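Local structure of putative peptidase (Chlamydophila abortus, 3CE2) at residues Thr339-Ser342 with Tyr348-Thr351; Asp350-Gly355 with His406-Tyr411; Leu388-Thr391 with Tyr395-Ser398; Leu546-Lys551 with Asn561-Phe566. The protein is a putative zinc metallopeptidase of the M3B (oligopeptidase F) family that probably degrades small bioactive peptides. All coordinates share one frame; numbering follows the deposited sequence.

Contact 1 (Thr339-Ser342 with Tyr348-Thr351)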
loop_
_atom_site.group_PDB
_atom_site.type_symbol
_atom_site.label_atom_id
_atom_site.label_comp_id
_atom_site.label_asym_id
_atom_site.label_seq_id
_atom_site.Cartn_x
_atom_site.Cartn_y
_atom_site.Cartn_z
ATOM N N THR A 339 -13.941 10.640 -19.416
ATOM C CA THR A 339 -13.213 10.637 -20.680
ATOM C C THR A 339 -11.777 10.162 -20.506
ATOM O O THR A 339 -11.214 9.542 -21.404
ATOM C CB THR A 339 -13.224 12.024 -21.375
ATOM O OG1 THR A 339 -12.705 13.017 -20.477
ATOM C CG2 THR A 339 -14.654 12.398 -21.805
ATOM N N SER A 340 -11.189 10.459 -19.352
ATOM C CA SER A 340 -9.792 10.102 -19.108
ATOM C C SER A 340 -9.541 8.604 -18.992
ATOM O O SER A 340 -8.475 8.113 -19.367
ATOM C CB SER A 340 -9.278 10.787 -17.854
ATOM O OG SER A 340 -9.220 12.186 -18.044
ATOM N N LEU A 341 -10.517 7.880 -18.471
ATOM C CA LEU A 341 -10.344 6.465 -18.274
ATOM C C LEU A 341 -10.926 5.643 -19.418
ATOM O O LEU A 341 -10.876 4.405 -19.377
ATOM C CB LEU A 341 -10.936 6.038 -16.932
ATOM C CG LEU A 341 -10.380 6.773 -15.702
ATOM C CD1 LEU A 341 -10.882 6.125 -14.429
ATOM C CD2 LEU A 341 -8.863 6.811 -15.709
ATOM N N SER A 342 -11.439 6.310 -20.455
ATOM C CA SER A 342 -12.072 5.575 -21.569
ATOM C C SER A 342 -11.280 4.378 -22.150
ATOM O O SER A 342 -11.873 3.397 -22.596
ATOM C CB SER A 342 -12.579 6.506 -22.695
ATOM O OG SER A 342 -11.530 7.228 -23.315
ATOM N N TYR A 348 -16.391 -0.373 -17.895
ATOM C CA TYR A 348 -15.710 0.127 -16.703
ATOM C C TYR A 348 -16.144 1.556 -16.425
ATOM O O TYR A 348 -16.573 1.889 -15.329
ATOM C CB TYR A 348 -14.201 0.110 -16.897
ATOM C CG TYR A 348 -13.416 0.480 -15.668
ATOM C CD1 TYR A 348 -12.810 -0.500 -14.901
ATOM C CD2 TYR A 348 -13.268 1.808 -15.276
ATOM C CE1 TYR A 348 -12.085 -0.182 -13.770
ATOM C CE2 TYR A 348 -12.544 2.147 -14.134
ATOM C CZ TYR A 348 -11.952 1.140 -13.378
ATOM O OH TYR A 348 -11.216 1.430 -12.241
ATOM N N ILE A 349 -16.032 2.387 -17.450
ATOM C CA ILE A 349 -16.290 3.808 -17.353
ATOM C C ILE A 349 -17.722 4.118 -16.874
ATOM O O ILE A 349 -17.933 5.017 -16.067
ATOM C CB ILE A 349 -15.909 4.478 -18.715
ATOM C CG1 ILE A 349 -14.841 5.525 -18.508
ATOM C CG2 ILE A 349 -17.108 4.920 -19.546
ATOM C CD1 ILE A 349 -13.499 4.892 -18.292
ATOM N N ASP A 350 -18.698 3.342 -17.329
ATOM C CA ASP A 350 -20.095 3.569 -16.948
ATOM C C ASP A 350 -20.343 3.108 -15.535
ATOM O O ASP A 350 -20.922 3.829 -14.747
ATOM C CB ASP A 350 -21.078 2.848 -17.893
ATOM C CG ASP A 350 -21.204 3.533 -19.246
ATOM O OD1 ASP A 350 -20.995 4.765 -19.317
ATOM O OD2 ASP A 350 -21.504 2.842 -20.243
ATOM N N THR A 351 -19.921 1.894 -15.212
ATOM C CA THR A 351 -20.090 1.416 -13.847
ATOM C C THR A 351 -19.548 2.415 -12.818
ATOM O O THR A 351 -20.215 2.730 -11.851
ATOM C CB THR A 351 -19.472 0.039 -13.667
ATOM O OG1 THR A 351 -20.175 -0.865 -14.516
ATOM C CG2 THR A 351 -19.632 -0.449 -12.246
#

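Contact 2 (Asp350-Gly355 with His406-Tyr411). With ZN (zinc ion), chain D.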
loop_
_atom_site.group_PDB
_atom_site.type_symbol
_atom_site.label_atom_id
_atom_site.label_comp_id
_atom_site.label_asym_id
_atom_site.label_seq_id
_atom_site.Cartn_x
_atom_site.Cartn_y
_atom_site.Cartn_z
ATOM N N ASP A 350 -18.698 3.342 -17.329
ATOM C CA ASP A 350 -20.095 3.569 -16.948
ATOM C C ASP A 350 -20.343 3.108 -15.535
ATOM O O ASP A 350 -20.922 3.829 -14.747
ATOM C CB ASP A 350 -21.078 2.848 -17.893
ATOM C CG ASP A 350 -21.204 3.533 -19.246
ATOM O OD1 ASP A 350 -20.995 4.765 -19.317
ATOM O OD2 ASP A 350 -21.504 2.842 -20.243
ATOM N N THR A 351 -19.921 1.894 -15.212
ATOM C CA THR A 351 -20.090 1.416 -13.847
ATOM C C THR A 351 -19.548 2.415 -12.818
ATOM O O THR A 351 -20.215 2.730 -11.851
ATOM C CB THR A 351 -19.472 0.039 -13.667
ATOM O OG1 THR A 351 -20.175 -0.865 -14.516
ATOM C CG2 THR A 351 -19.632 -0.449 -12.246
ATOM N N LEU A 352 -18.351 2.933 -13.061
ATOM C CA LEU A 352 -17.742 3.909 -12.165
ATOM C C LEU A 352 -18.561 5.182 -12.137
ATOM O O LEU A 352 -18.777 5.750 -11.078
ATOM C CB LEU A 352 -16.307 4.237 -12.597
ATOM C CG LEU A 352 -15.567 5.221 -11.702
ATOM C CD1 LEU A 352 -15.741 4.837 -10.236
ATOM C CD2 LEU A 352 -14.089 5.253 -12.052
ATOM N N LYS A 353 -19.015 5.630 -13.302
ATOM C CA LYS A 353 -19.799 6.837 -13.365
ATOM C C LYS A 353 -21.102 6.634 -12.596
ATOM O O LYS A 353 -21.501 7.494 -11.813
ATOM C CB LYS A 353 -20.059 7.248 -14.811
ATOM C CG LYS A 353 -20.568 8.697 -14.983
ATOM C CD LYS A 353 -20.982 8.953 -16.412
ATOM C CE LYS A 353 -21.674 10.281 -16.580
ATOM N NZ LYS A 353 -20.742 11.312 -17.103
ATOM N N GLN A 354 -21.749 5.491 -12.780
ATOM C CA GLN A 354 -22.985 5.193 -12.038
ATOM C C GLN A 354 -22.769 5.200 -10.534
ATOM O O GLN A 354 -23.621 5.681 -9.786
ATOM C CB GLN A 354 -23.622 3.851 -12.464
ATOM C CG GLN A 354 -24.271 3.853 -13.854
ATOM C CD GLN A 354 -24.824 5.230 -14.256
ATOM O OE1 GLN A 354 -24.295 5.880 -15.158
ATOM N NE2 GLN A 354 -25.876 5.680 -13.570
ATOM N N GLY A 355 -21.644 4.649 -10.097
ATOM C CA GLY A 355 -21.305 4.630 -8.670
ATOM C C GLY A 355 -21.088 6.018 -8.071
ATOM O O GLY A 355 -21.492 6.301 -6.946
ATOM N N HIS A 406 -9.429 1.470 -6.546
ATOM C CA HIS A 406 -9.599 0.452 -5.488
ATOM C C HIS A 406 -11.008 -0.070 -5.551
ATOM O O HIS A 406 -11.255 -1.257 -5.408
ATOM C CB HIS A 406 -9.425 1.019 -4.066
ATOM C CG HIS A 406 -8.026 1.382 -3.705
ATOM N ND1 HIS A 406 -6.948 0.572 -3.984
ATOM C CD2 HIS A 406 -7.534 2.454 -3.039
ATOM C CE1 HIS A 406 -5.844 1.144 -3.535
ATOM N NE2 HIS A 406 -6.172 2.289 -2.961
ATOM N N SER A 407 -11.938 0.853 -5.731
ATOM C CA SER A 407 -13.337 0.540 -5.707
ATOM C C SER A 407 -13.756 -0.429 -6.805
ATOM O O SER A 407 -14.368 -1.442 -6.512
ATOM C CB SER A 407 -14.158 1.830 -5.748
ATOM O OG SER A 407 -14.161 2.380 -4.441
ATOM N N MET A 408 -13.419 -0.121 -8.054
ATOM C CA MET A 408 -13.688 -1.031 -9.153
ATOM C C MET A 408 -13.007 -2.393 -8.962
ATOM O O MET A 408 -13.644 -3.457 -9.166
ATOM C CB MET A 408 -13.327 -0.384 -10.487
ATOM C CG MET A 408 -14.249 0.797 -10.826
ATOM S SD MET A 408 -16.003 0.313 -11.023
ATOM C CE MET A 408 -15.991 -0.264 -12.709
ATOM N N HIS A 409 -11.751 -2.378 -8.514
ATOM C CA HIS A 409 -11.037 -3.627 -8.213
ATOM C C HIS A 409 -11.933 -4.458 -7.293
ATOM O O HIS A 409 -12.252 -5.630 -7.594
ATOM C CB HIS A 409 -9.724 -3.320 -7.500
ATOM C CG HIS A 409 -8.729 -4.440 -7.496
ATOM N ND1 HIS A 409 -9.048 -5.739 -7.844
ATOM C CD2 HIS A 409 -7.417 -4.455 -7.154
ATOM C CE1 HIS A 409 -7.971 -6.499 -7.738
ATOM N NE2 HIS A 409 -6.973 -5.745 -7.307
ATOM N N SER A 410 -12.351 -3.849 -6.181
ATOM C CA SER A 410 -13.130 -4.572 -5.163
ATOM C C SER A 410 -14.479 -5.040 -5.689
ATOM O O SER A 410 -14.938 -6.147 -5.401
ATOM C CB SER A 410 -13.328 -3.709 -3.920
ATOM O OG SER A 410 -12.233 -3.881 -3.018
ATOM N N TYR A 411 -15.101 -4.175 -6.471
ATOM C CA TYR A 411 -16.379 -4.431 -7.041
ATOM C C TYR A 411 -16.253 -5.657 -7.930
ATOM O O TYR A 411 -16.984 -6.628 -7.755
ATOM C CB TYR A 411 -16.799 -3.210 -7.844
ATOM C CG TYR A 411 -17.949 -3.435 -8.766
ATOM C CD1 TYR A 411 -19.257 -3.328 -8.312
ATOM C CD2 TYR A 411 -17.733 -3.734 -10.103
ATOM C CE1 TYR A 411 -20.336 -3.517 -9.174
ATOM C CE2 TYR A 411 -18.798 -3.942 -10.980
ATOM C CZ TYR A 411 -20.098 -3.837 -10.506
ATOM O OH TYR A 411 -21.156 -4.040 -11.366
HETATM ZN ZN ZN D . -4.626 3.684 -2.338
#

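Contact 3 (Leu388-Thr391 with Tyr395-Ser398)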
loop_
_atom_site.group_PDB
_atom_site.type_symbol
_atom_site.label_atom_id
_atom_site.label_comp_id
_atom_site.label_asym_id
_atom_site.label_seq_id
_atom_site.Cartn_x
_atom_site.Cartn_y
_atom_site.Cartn_z
ATOM N N LEU A 388 -14.836 10.657 0.351
ATOM C CA LEU A 388 -14.096 11.792 -0.186
ATOM C C LEU A 388 -14.220 13.025 0.734
ATOM O O LEU A 388 -15.131 13.116 1.587
ATOM C CB LEU A 388 -14.672 12.153 -1.567
ATOM C CG LEU A 388 -14.006 11.819 -2.911
ATOM C CD1 LEU A 388 -13.389 10.466 -2.946
ATOM C CD2 LEU A 388 -14.990 11.961 -4.067
ATOM N N ASN A 389 -13.308 13.978 0.558
ATOM C CA ASN A 389 -13.460 15.319 1.119
ATOM C C ASN A 389 -13.270 16.321 -0.016
ATOM O O ASN A 389 -12.311 17.097 -0.049
ATOM C CB ASN A 389 -12.473 15.535 2.264
ATOM C CG ASN A 389 -13.001 14.985 3.581
ATOM O OD1 ASN A 389 -13.902 15.572 4.198
ATOM N ND2 ASN A 389 -12.464 13.837 4.008
ATOM N N TYR A 390 -14.189 16.259 -0.974
ATOM C CA TYR A 390 -13.953 16.841 -2.284
ATOM C C TYR A 390 -13.846 18.349 -2.189
ATOM O O TYR A 390 -14.762 18.983 -1.706
ATOM C CB TYR A 390 -15.050 16.427 -3.277
ATOM C CG TYR A 390 -14.713 16.914 -4.642
ATOM C CD1 TYR A 390 -13.769 16.248 -5.409
ATOM C CD2 TYR A 390 -15.266 18.096 -5.143
ATOM C CE1 TYR A 390 -13.396 16.727 -6.668
ATOM C CE2 TYR A 390 -14.908 18.579 -6.396
ATOM C CZ TYR A 390 -13.966 17.894 -7.157
ATOM O OH TYR A 390 -13.593 18.351 -8.410
ATOM N N THR A 391 -12.734 18.927 -2.642
ATOM C CA THR A 391 -12.549 20.392 -2.528
ATOM C C THR A 391 -12.455 21.130 -3.870
ATOM O O THR A 391 -12.573 22.349 -3.907
ATOM C CB THR A 391 -11.352 20.816 -1.580
ATOM O OG1 THR A 391 -10.137 20.144 -1.953
ATOM C CG2 THR A 391 -11.674 20.498 -0.119
ATOM N N TYR A 395 -5.676 17.799 -7.680
ATOM C CA TYR A 395 -5.356 16.760 -6.709
ATOM C C TYR A 395 -6.609 15.971 -6.316
ATOM O O TYR A 395 -6.585 14.747 -6.299
ATOM C CB TYR A 395 -4.696 17.342 -5.461
ATOM C CG TYR A 395 -4.499 16.301 -4.385
ATOM C CD1 TYR A 395 -3.455 15.353 -4.473
ATOM C CD2 TYR A 395 -5.365 16.234 -3.290
ATOM C CE1 TYR A 395 -3.270 14.366 -3.476
ATOM C CE2 TYR A 395 -5.207 15.256 -2.294
ATOM C CZ TYR A 395 -4.159 14.324 -2.388
ATOM O OH TYR A 395 -4.024 13.362 -1.393
ATOM N N ASP A 396 -7.695 16.677 -6.011
ATOM C CA ASP A 396 -8.999 16.056 -5.741
ATOM C C ASP A 396 -9.421 15.071 -6.829
ATOM O O ASP A 396 -9.751 13.914 -6.550
ATOM C CB ASP A 396 -10.100 17.113 -5.619
ATOM C CG ASP A 396 -10.142 17.780 -4.257
ATOM O OD1 ASP A 396 -10.543 17.119 -3.279
ATOM O OD2 ASP A 396 -9.814 18.987 -4.177
ATOM N N VAL A 397 -9.433 15.544 -8.070
ATOM C CA VAL A 397 -9.841 14.717 -9.197
ATOM C C VAL A 397 -9.069 13.399 -9.211
ATOM O O VAL A 397 -9.660 12.330 -9.360
ATOM C CB VAL A 397 -9.653 15.455 -10.526
ATOM C CG1 VAL A 397 -10.172 14.617 -11.670
ATOM C CG2 VAL A 397 -10.382 16.784 -10.483
ATOM N N SER A 398 -7.758 13.463 -9.012
ATOM C CA SER A 398 -6.956 12.251 -9.059
ATOM C C SER A 398 -7.230 11.316 -7.859
ATOM O O SER A 398 -7.043 10.095 -7.944
ATOM C CB SER A 398 -5.471 12.593 -9.149
ATOM O OG SER A 398 -4.945 12.642 -7.848
#

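Contact 4 (Leu546-Lys551 with Asn561-Phe566)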
loop_
_atom_site.group_PDB
_atom_site.type_symbol
_atom_site.label_atom_id
_atom_site.label_comp_id
_atom_site.label_asym_id
_atom_site.label_seq_id
_atom_site.Cartn_x
_atom_site.Cartn_y
_atom_site.Cartn_z
ATOM N N LEU A 546 2.048 0.107 -14.614
ATOM C CA LEU A 546 2.592 0.714 -15.807
ATOM C C LEU A 546 2.626 -0.258 -16.987
ATOM O O LEU A 546 2.365 0.128 -18.125
ATOM C CB LEU A 546 3.982 1.260 -15.522
ATOM C CG LEU A 546 3.997 2.484 -14.619
ATOM C CD1 LEU A 546 5.395 2.963 -14.536
ATOM C CD2 LEU A 546 3.106 3.577 -15.162
ATOM N N CYS A 547 2.933 -1.515 -16.704
ATOM C CA CYS A 547 2.897 -2.570 -17.708
ATOM C C CYS A 547 1.509 -2.752 -18.283
ATOM O O CYS A 547 1.305 -2.615 -19.482
ATOM C CB CYS A 547 3.364 -3.884 -17.099
ATOM S SG CYS A 547 3.362 -5.286 -18.242
ATOM N N PHE A 548 0.547 -3.064 -17.429
ATOM C CA PHE A 548 -0.855 -3.166 -17.845
ATOM C C PHE A 548 -1.283 -1.966 -18.650
ATOM O O PHE A 548 -1.887 -2.088 -19.714
ATOM C CB PHE A 548 -1.731 -3.245 -16.621
ATOM C CG PHE A 548 -1.940 -4.629 -16.126
ATOM C CD1 PHE A 548 -2.337 -5.631 -16.996
ATOM C CD2 PHE A 548 -1.792 -4.924 -14.793
ATOM C CE1 PHE A 548 -2.553 -6.908 -16.538
ATOM C CE2 PHE A 548 -2.012 -6.191 -14.324
ATOM C CZ PHE A 548 -2.380 -7.184 -15.191
ATOM N N LEU A 549 -0.948 -0.794 -18.146
ATOM C CA LEU A 549 -1.354 0.449 -18.808
ATOM C C LEU A 549 -0.745 0.621 -20.207
ATOM O O LEU A 549 -1.443 0.979 -21.165
ATOM C CB LEU A 549 -1.036 1.658 -17.912
ATOM C CG LEU A 549 -1.424 2.992 -18.521
ATOM C CD1 LEU A 549 -2.901 3.011 -18.906
ATOM C CD2 LEU A 549 -1.075 4.132 -17.577
ATOM N N GLU A 550 0.553 0.359 -20.325
ATOM C CA GLU A 550 1.248 0.505 -21.602
ATOM C C GLU A 550 0.631 -0.407 -22.673
ATOM O O GLU A 550 0.355 0.035 -23.786
ATOM C CB GLU A 550 2.732 0.208 -21.421
ATOM C CG GLU A 550 3.576 0.300 -22.699
ATOM C CD GLU A 550 3.926 1.730 -23.092
ATOM O OE1 GLU A 550 3.334 2.688 -22.532
ATOM O OE2 GLU A 550 4.807 1.891 -23.964
ATOM N N LYS A 551 0.391 -1.667 -22.324
ATOM C CA LYS A 551 -0.272 -2.587 -23.227
ATOM C C LYS A 551 -1.634 -2.049 -23.648
ATOM O O LYS A 551 -2.019 -2.165 -24.811
ATOM C CB LYS A 551 -0.434 -3.959 -22.578
ATOM C CG LYS A 551 0.873 -4.687 -22.326
ATOM C CD LYS A 551 0.670 -6.071 -21.667
ATOM C CE LYS A 551 1.948 -6.896 -21.838
ATOM N NZ LYS A 551 2.222 -7.842 -20.721
ATOM N N ASN A 561 -8.710 -6.945 -21.781
ATOM C CA ASN A 561 -9.419 -8.078 -21.190
ATOM C C ASN A 561 -8.645 -8.644 -20.048
ATOM O O ASN A 561 -9.200 -9.015 -19.025
ATOM C CB ASN A 561 -9.695 -9.171 -22.212
ATOM C CG ASN A 561 -10.786 -8.773 -23.165
ATOM O OD1 ASN A 561 -11.909 -8.496 -22.746
ATOM N ND2 ASN A 561 -10.452 -8.687 -24.450
ATOM N N SER A 562 -7.344 -8.686 -20.230
ATOM C CA SER A 562 -6.453 -9.201 -19.223
ATOM C C SER A 562 -6.463 -8.381 -17.929
ATOM O O SER A 562 -6.528 -8.940 -16.819
ATOM C CB SER A 562 -5.057 -9.333 -19.805
ATOM O OG SER A 562 -4.961 -10.571 -20.502
ATOM N N TYR A 563 -6.425 -7.060 -18.063
ATOM C CA TYR A 563 -6.434 -6.230 -16.882
ATOM C C TYR A 563 -7.759 -6.463 -16.181
ATOM O O TYR A 563 -7.801 -6.658 -14.966
ATOM C CB TYR A 563 -6.253 -4.766 -17.234
ATOM C CG TYR A 563 -6.301 -3.841 -16.039
ATOM C CD1 TYR A 563 -5.422 -3.992 -14.985
ATOM C CD2 TYR A 563 -7.207 -2.794 -15.981
ATOM C CE1 TYR A 563 -5.467 -3.164 -13.903
ATOM C CE2 TYR A 563 -7.238 -1.937 -14.895
ATOM C CZ TYR A 563 -6.365 -2.132 -13.869
ATOM O OH TYR A 563 -6.399 -1.294 -12.784
ATOM N N LEU A 564 -8.832 -6.486 -16.969
ATOM C CA LEU A 564 -10.161 -6.660 -16.430
ATOM C C LEU A 564 -10.256 -7.989 -15.711
ATOM O O LEU A 564 -10.854 -8.063 -14.620
ATOM C CB LEU A 564 -11.209 -6.524 -17.531
ATOM C CG LEU A 564 -11.896 -5.140 -17.724
ATOM C CD1 LEU A 564 -11.270 -3.962 -16.962
ATOM C CD2 LEU A 564 -12.045 -4.757 -19.197
ATOM N N ASN A 565 -9.640 -9.028 -16.289
ATOM C CA ASN A 565 -9.634 -10.367 -15.667
ATOM C C ASN A 565 -8.840 -10.353 -14.371
ATOM O O ASN A 565 -9.197 -11.027 -13.387
ATOM C CB ASN A 565 -9.035 -11.417 -16.585
ATOM C CG ASN A 565 -9.990 -11.862 -17.679
ATOM O OD1 ASN A 565 -11.146 -11.438 -17.735
ATOM N ND2 ASN A 565 -9.499 -12.725 -18.566
ATOM N N PHE A 566 -7.767 -9.572 -14.363
ATOM C CA PHE A 566 -7.016 -9.400 -13.144
ATOM C C PHE A 566 -7.921 -8.788 -12.046
ATOM O O PHE A 566 -7.948 -9.232 -10.919
ATOM C CB PHE A 566 -5.805 -8.518 -13.425
ATOM C CG PHE A 566 -5.258 -7.867 -12.214
ATOM C CD1 PHE A 566 -4.407 -8.549 -11.378
ATOM C CD2 PHE A 566 -5.595 -6.569 -11.907
ATOM C CE1 PHE A 566 -3.892 -7.940 -10.247
ATOM C CE2 PHE A 566 -5.090 -5.958 -10.783
ATOM C CZ PHE A 566 -4.239 -6.643 -9.947
#

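Contact 1 (Thr339-Ser342 with Tyr348-Thr351)
Leu341 and Tyr348 meet through apolar atoms, the leucine methyl CD1 lying 4.3 Å from Tyr348 CE2 at a slant to the ring. The leucine has CG anti to the carbonyl carbon (chi1 -57°), a torsion that carries CD1 toward the ring. Ile349, the neighbour of Tyr348, directs its side chain at the turn itself. Its CG1 stands 4.0 Å from Ser342 N, which places the isoleucine beside the 341-342 peptide, and the CA atoms of Ser342 and Ile349, 6.2 Å apart, mark where the two backbones come nearest. The CD1 methyl of Ile349 is modelled implausibly close to Leu341, and its exact placement is doubtful.

Together these residues form the inner corner at the junction of two consecutive helices in the mainly helical M3 peptidase fold: helix 330-340 ends, the chain turns within a few residues, and helix 345-357 sets off.

Polar bonding serves the turn internally. Ser342 OG donates to Thr339 O over 3.0 Å, the hydroxyl standing 27° out of the carbonyl plane, and a weak backbone bond from Ser342 N reaches the same oxygen, so one carbonyl at the end of the helix takes two donors. Further bonds leave the corner for helix 431-447: Tyr348 OH is hydrogen-bonded to Asn436 ND2, and Ser340 O to Ser443 OG. Leu341 also packs on Asn436 and Leu439 of that helix, while Tyr348 touches Met408 and Phe412 of helix 394-416.

Contact 2 (Asp350-Gly355 with His406-Tyr411)
Leu352 and Met408 bring the two backbones nearest, with CA atoms 7.1 Å apart, where the axes of segments 350-355 and 406-411 pass at 10.9 Å and an angle of 109°. Met408 bridges the two helices with a chain bent at both chi2 and chi3, which curls the methyl CE back to within 3.6 Å of Thr351 CB. Its sulfur SD lies 4.2 Å from Leu352 CB, so the thioether fits against two consecutive residues of the other helix. One turn further on, Tyr411 comes at Thr351 from the opposite direction and lays a ring face against it. This is a CH-pi contact, Thr351 CG2 sitting 4.2 Å from the ring centroid and 28° off the normal.

Segment 406-411 belongs to the HExxH helix expected of a clan MA metallopeptidase. On it His406 NE2 binds zinc at 2.2 Å, with His402 and Glu430 as the other protein ligands. The zinc ligand takes no part in the packing on segment 350-355, which is left to Met408 and Tyr411. Polar Thr351 OG1 is turned to its own helix, where it bonds Glu347 O, and Met408 also rests on Trp361.

Contact 3 (Leu388-Thr391 with Tyr395-Ser398)
Asp396 grips Thr391 with both carboxylate oxygens, and this is the tight part of the contact. Thr391 N donates to Asp396 OD1 over 2.9 Å along a fairly straight path (161°), arriving from above the carboxylate plane. The hydroxyl Thr391 OG1 donates to the syn lone pair of Asp396 OD2 at 2.5 Å. With chi1 at 52°, OG1 sits between the threonine's N and carbonyl carbon, which lets both donors face one acid. OD2 also bonds Thr393 N, one half of a capping box, the bond from the N3 side chain to the N-cap N-H. Tyr390 closes the inner flank: its CE1 lies 3.5 Å from Asp396 CB, and its ring plane is turned 52° from the carboxylate. There Val397 makes a marginal approach, CG2 to Tyr390 OH at 4.1 Å, while that hydroxyl bonds Tyr328 O.

The outer side is looser. Thr391 is exposed, and Asn389 leads its amide away to the carbonyls of Arg371 and Gly373.

The segment 388-391 leaves strand 385-387, keeping backbone bonds to Asp363 and Lys364, and the aspartate ties it to the start of helix 394-416, with helix 330-340 packing on Tyr390 and Val397.

Contact 4 (Leu546-Lys551 with Asn561-Phe566)
Ser562 is the first residue of its segment to meet Phe548, and does so through backbone: its carbonyl carbon C is 4.4 Å from Phe548 CE1, while its hydroxyl bonds weakly to Asn558 O in its own helix. Tyr563 follows and makes the main contact. Its CD1 stands 3.7 Å above one face of the phenylalanine ring, displaced toward the rim, and its CB is 4.0 Å from Phe548 CD1. The planes are 55° apart with centroids at 5.1 Å, an oblique meeting. Tyr563 is set there by CG lying anti to its backbone N, which brings CD1 over the Phe548 ring. A turn later Phe566 adds a second aromatic side chain: its CB is 4.1 Å from Phe548 CZ, and Phe548 CE2 hangs over the rim of one Phe566 ring face, again obliquely, with planes at 40°.

The three rings form an aromatic cluster between helices 536-553 and 559-567, whose short segments run roughly antiparallel at 145° with axes 10.3 Å apart. Leu435 of helix 431-447 and Leu579 of helix 575-581 extend it, and Phe566 meets the His409 ring.

Chemically, Phe548 packs against two aromatic residues one turn apart on the facing helix. With all three rings buried and polar bonding between the segments absent, the cohesion is probably supplied by dispersion and the exclusion of water.

Overall arrangement
All four contacts lie in the M3 peptidase region and gather around the HExxH helix 394-416. Contacts 1 and 2 are neighbours, centres 9 Å apart. They share Asp350 and Thr351 on helix 345-357 and touch where Tyr348 OH approaches Met408 CB at 3.3 Å. Contact 3 is nested in the chain loop that contact 2 closes and fixes the start of the same helix 394-416, about 17 Å from contact 2 between centres. Contact 4 comes last in the chain and reaches contact 2 through Phe566 and His409. Contacts 3 and 4 are farthest apart, about 25 Å between centres. The zinc-bearing helix is thus packed by chain regions both before and well after it in sequence.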